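Local coordinates for cytochrome P450 monooxygenase (PDB 6KBH), which probably acts as a self-sufficient P450 monooxygenase, inserting oxygen at a heme supplied with electrons through fused FMN and 2Fe-2S domains, at residues A[59-62]-A[67-70]. Sequence-based numbering, arbitrary orientation.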
loop_
_atom_site.group_PDB
_atom_site.type_symbol
_atom_site.label_atom_id
_atom_site.label_comp_id
_atom_site.label_asym_id
_atom_site.label_seq_id
_atom_site.Cartn_x
_atom_site.Cartn_y
_atom_site.Cartn_z
ATOM N N ARG A 59 -14.090 18.426 -14.596
ATOM C CA ARG A 59 -13.281 19.505 -14.037
ATOM C C ARG A 59 -14.147 20.704 -13.664
ATOM O O ARG A 59 -13.938 21.331 -12.619
ATOM C CB ARG A 59 -12.199 19.912 -15.037
ATOM C CG ARG A 59 -11.246 20.989 -14.548
ATOM C CD ARG A 59 -10.128 20.404 -13.699
ATOM N NE ARG A 59 -9.084 21.386 -13.416
ATOM C CZ ARG A 59 -9.104 22.214 -12.377
ATOM N NH1 ARG A 59 -10.118 22.178 -11.525
ATOM N NH2 ARG A 59 -8.113 23.077 -12.187
ATOM N N TRP A 60 -15.134 21.031 -14.508
ATOM C CA TRP A 60 -16.029 22.146 -14.216
ATOM C C TRP A 60 -16.823 21.908 -12.938
ATOM O O TRP A 60 -17.183 22.865 -12.244
ATOM C CB TRP A 60 -16.978 22.388 -15.394
ATOM C CG TRP A 60 -17.956 21.270 -15.608
ATOM C CD1 TRP A 60 -17.790 20.178 -16.411
ATOM C CD2 TRP A 60 -19.244 21.123 -14.994
ATOM N NE1 TRP A 60 -18.895 19.363 -16.337
ATOM C CE2 TRP A 60 -19.800 19.921 -15.473
ATOM C CE3 TRP A 60 -19.978 21.892 -14.084
ATOM C CZ2 TRP A 60 -21.059 19.471 -15.079
ATOM C CZ3 TRP A 60 -21.226 21.441 -13.691
ATOM C CH2 TRP A 60 -21.753 20.242 -14.188
ATOM N N SER A 61 -17.103 20.646 -12.610
ATOM C CA SER A 61 -17.868 20.357 -11.402
ATOM C C SER A 61 -16.994 20.442 -10.150
ATOM O O SER A 61 -17.452 20.910 -9.103
ATOM C CB SER A 61 -18.529 18.983 -11.516
ATOM O OG SER A 61 -19.470 18.781 -10.475
ATOM N N ARG A 62 -15.735 20.005 -10.235
ATOM C CA ARG A 62 -14.829 20.187 -9.103
ATOM C C ARG A 62 -14.633 21.663 -8.790
ATOM O O ARG A 62 -14.463 22.043 -7.625
ATOM C CB ARG A 62 -13.480 19.516 -9.389
ATOM C CG ARG A 62 -13.542 18.006 -9.377
ATOM C CD ARG A 62 -12.218 17.287 -9.296
ATOM N NE ARG A 62 -11.411 17.445 -10.499
ATOM C CZ ARG A 62 -11.662 16.847 -11.659
ATOM N NH1 ARG A 62 -12.717 16.056 -11.789
ATOM N NH2 ARG A 62 -10.864 17.054 -12.699
ATOM N N VAL A 67 -21.732 19.254 -6.537
ATOM C CA VAL A 67 -22.867 18.346 -6.397
ATOM C C VAL A 67 -24.011 18.882 -7.244
ATOM O O VAL A 67 -24.421 20.036 -7.080
ATOM C CB VAL A 67 -23.312 18.204 -4.928
ATOM C CG1 VAL A 67 -24.569 17.349 -4.825
ATOM C CG2 VAL A 67 -22.198 17.620 -4.089
ATOM N N PHE A 68 -24.533 18.053 -8.141
ATOM C CA PHE A 68 -25.624 18.503 -8.991
ATOM C C PHE A 68 -26.549 17.342 -9.314
ATOM O O PHE A 68 -26.179 16.168 -9.205
ATOM C CB PHE A 68 -25.108 19.153 -10.284
ATOM C CG PHE A 68 -24.283 18.239 -11.156
ATOM C CD1 PHE A 68 -22.909 18.152 -10.992
ATOM C CD2 PHE A 68 -24.878 17.491 -12.162
ATOM C CE1 PHE A 68 -22.146 17.328 -11.802
ATOM C CE2 PHE A 68 -24.119 16.663 -12.974
ATOM C CZ PHE A 68 -22.748 16.583 -12.791
ATOM N N TYR A 69 -27.770 17.695 -9.705
ATOM C CA TYR A 69 -28.724 16.728 -10.217
ATOM C C TYR A 69 -28.565 16.607 -11.725
ATOM O O TYR A 69 -28.408 17.609 -12.429
ATOM C CB TYR A 69 -30.158 17.130 -9.871
ATOM C CG TYR A 69 -31.169 16.138 -10.376
ATOM C CD1 TYR A 69 -31.274 14.878 -9.804
ATOM C CD2 TYR A 69 -32.008 16.448 -11.441
ATOM C CE1 TYR A 69 -32.190 13.954 -10.268
ATOM C CE2 TYR A 69 -32.930 15.531 -11.912
ATOM C CZ TYR A 69 -33.015 14.286 -11.320
ATOM O OH TYR A 69 -33.926 13.366 -11.779
ATOM N N SER A 70 -28.595 15.372 -12.215
ATOM C CA SER A 70 -28.435 15.093 -13.632
ATOM C C SER A 70 -29.783 14.707 -14.217
ATOM O O SER A 70 -30.407 13.764 -13.714
ATOM C CB SER A 70 -27.414 13.975 -13.844
ATOM O OG SER A 70 -27.415 13.516 -15.183
#
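W60 and S61 of helix 59-64 pack against F68 of strand 67-69. The contact belongs to the heme domain with the cytochrome P450 fold. A short turn leads from the helix straight into an edge strand of a mixed five-stranded sheet. This strand pairs with 76-78, and F68 makes backbone hydrogen bonds with V77.

The apolar part is an aromatic pair. The six-membered ring of W60 and the ring of F68 have centroids 5.2 Å apart. Their planes are inclined at 36°, an oblique arrangement. The outer corner of the indole does the touching. W60 CH2 sits over one face of the phenyl ring, displaced toward its rim, 3.8 Å from F68 CE1. F68 CG lies between its own backbone N and carbonyl carbon (chi1 61°), which turns the ring toward the helix. The two side chains cross at about a right angle. Within the helix, S61 CB lies over the centre of the W60 ring, 4.0 Å above its plane. Outside the two segments, F43 meets the F68 ring edge-to-face, and A40 of helix 38-41 also touches F68. An alanine in place of F68 would probably leave a gap beside W60 CH2 and deprive F43 of its edge-to-face partner.

The polar part centres on the S61 hydroxyl, which is buried. It hydrogen-bonds to E65 O in the turn and to T79 OG1, so its polar needs are met outside the two segments. Toward F68 it makes a plain van der Waals contact. S61 OG lies in the plane of the phenyl ring, at its edge, 3.3 Å from F68 CE1 and 3.5 Å from F68 CD1.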